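Local coordinates for protein beta-ketothiolase BktB (Ralstonia eutropha, PDB 4NZS) that catalyses the condensation of acetyl-CoA with propionyl-CoA to beta-ketovaleryl-CoA, or of two acetyl-CoA molecules to acetoacetyl-CoA, at residues A[64-67]-A[68-71]. Residues are numbered along the deposited sequence; the frame is centred on the assembly and turned at random.
Sequences QTEP and RDMY
At the edge of the R68 guanidinium, E66 forms a salt bridge with R68: NH1 gives its N-H to OE2 at 2.9 Å on the syn side, 20° out of the carboxylate plane, the two planes turned 73° apart. The side chains run side by side in the same direction, and the arginine chain, bent at chi2 and chi3, brings CD 3.2 Å from E66 OE1. Arginine suits this place because NH2 pairs with E34 on helix 32-47, so one cation probably balances two carboxylates. The Y71 ring has the carbonyl O of P67 at its edge, 3.8 Å from CD1. With CG beside its own backbone N (chi1 -62°), D69 directs its carboxylate back toward T65, where OD2 appears to accept the backbone N-H, a doubtful bond because OD2 sits too close to the threonine side chain; a weak bond joins D69 N to E66 O. The P67 ring fixes phi near the helical value, and its missing N-H costs nothing in a first turn; its O accepts M70 N at 2.9 Å. M70 CG and CE lie against the end of Q64, crossed at about a right angle. This is a short, proline-started helical turn after strand 57-60 of the thiolase N-terminal domain, packed at the subunit interface.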
loop_
_atom_site.group_PDB
_atom_site.type_symbol
_atom_site.label_atom_id
_atom_site.label_comp_id
_atom_site.label_asym_id
_atom_site.label_seq_id
_atom_site.Cartn_x
_atom_site.Cartn_y
_atom_site.Cartn_z
ATOM N N GLN A 64 -4.235 0.413 16.715
ATOM C CA GLN A 64 -5.380 0.112 15.906
ATOM C C GLN A 64 -4.955 -0.817 14.753
ATOM O O GLN A 64 -4.056 -0.537 13.967
ATOM C CB GLN A 64 -5.980 1.399 15.425
ATOM C CG GLN A 64 -6.225 2.293 16.596
ATOM C CD GLN A 64 -7.005 3.535 16.269
ATOM O OE1 GLN A 64 -7.426 4.252 17.183
ATOM N NE2 GLN A 64 -7.192 3.818 14.980
ATOM N N THR A 65 -5.558 -1.992 14.795
ATOM C CA THR A 65 -5.492 -2.998 13.809
ATOM C C THR A 65 -6.431 -2.700 12.674
ATOM O O THR A 65 -6.183 -3.112 11.558
ATOM C CB THR A 65 -5.930 -4.319 14.425
ATOM O OG1 THR A 65 -4.979 -4.664 15.437
ATOM C CG2 THR A 65 -5.909 -5.404 13.420
ATOM N N GLU A 66 -7.501 -1.964 12.933
ATOM C CA GLU A 66 -8.524 -1.818 11.940
ATOM C C GLU A 66 -9.521 -0.873 12.477
ATOM O O GLU A 66 -9.368 -0.440 13.584
ATOM C CB GLU A 66 -9.147 -3.175 11.637
ATOM C CG GLU A 66 -9.664 -3.907 12.859
ATOM C CD GLU A 66 -10.769 -4.904 12.515
ATOM O OE1 GLU A 66 -11.454 -4.749 11.497
ATOM O OE2 GLU A 66 -10.941 -5.860 13.235
ATOM N N PRO A 67 -10.498 -0.479 11.664
ATOM C CA PRO A 67 -11.462 0.494 12.141
ATOM C C PRO A 67 -12.200 0.154 13.403
ATOM O O PRO A 67 -12.469 1.064 14.209
ATOM C CB PRO A 67 -12.398 0.641 10.954
ATOM C CG PRO A 67 -11.463 0.570 9.785
ATOM C CD PRO A 67 -10.363 -0.394 10.204
ATOM N N ARG A 68 -12.469 -1.127 13.640
ATOM C CA ARG A 68 -13.242 -1.476 14.845
ATOM C C ARG A 68 -12.551 -0.995 16.070
ATOM O O ARG A 68 -13.183 -0.544 17.000
ATOM C CB ARG A 68 -13.449 -2.958 14.961
ATOM C CG ARG A 68 -14.386 -3.447 13.878
ATOM C CD ARG A 68 -13.967 -4.832 13.401
ATOM N NE ARG A 68 -14.721 -5.809 14.117
ATOM C CZ ARG A 68 -14.368 -7.061 14.320
ATOM N NH1 ARG A 68 -13.225 -7.538 13.865
ATOM N NH2 ARG A 68 -15.198 -7.826 15.030
ATOM N N ASP A 69 -11.229 -1.078 16.052
ATOM C CA ASP A 69 -10.423 -0.687 17.192
ATOM C C ASP A 69 -10.642 0.783 17.580
ATOM O O ASP A 69 -10.523 1.112 18.735
ATOM C CB ASP A 69 -8.971 -1.049 16.904
ATOM C CG ASP A 69 -8.771 -2.593 16.697
ATOM O OD1 ASP A 69 -9.714 -3.378 16.892
ATOM O OD2 ASP A 69 -7.673 -3.018 16.329
ATOM N N MET A 70 -11.023 1.649 16.631
ATOM C CA MET A 70 -11.526 2.990 16.978
ATOM C C MET A 70 -12.748 2.926 17.878
ATOM O O MET A 70 -12.906 3.794 18.754
ATOM C CB MET A 70 -11.908 3.795 15.753
ATOM C CG MET A 70 -10.720 4.343 15.022
ATOM S SD MET A 70 -11.073 4.736 13.321
ATOM C CE MET A 70 -9.685 5.823 13.111
ATOM N N TYR A 71 -13.605 1.924 17.607
ATOM C CA TYR A 71 -14.791 1.611 18.394
ATOM C C TYR A 71 -14.662 0.467 19.377
ATOM O O TYR A 71 -15.667 0.025 19.919
ATOM C CB TYR A 71 -15.947 1.235 17.460
ATOM C CG TYR A 71 -16.419 2.309 16.499
ATOM C CD1 TYR A 71 -15.820 2.461 15.258
ATOM C CD2 TYR A 71 -17.458 3.170 16.832
ATOM C CE1 TYR A 71 -16.221 3.450 14.371
ATOM C CE2 TYR A 71 -17.893 4.144 15.944
ATOM C CZ TYR A 71 -17.260 4.283 14.716
ATOM O OH TYR A 71 -17.680 5.233 13.820
#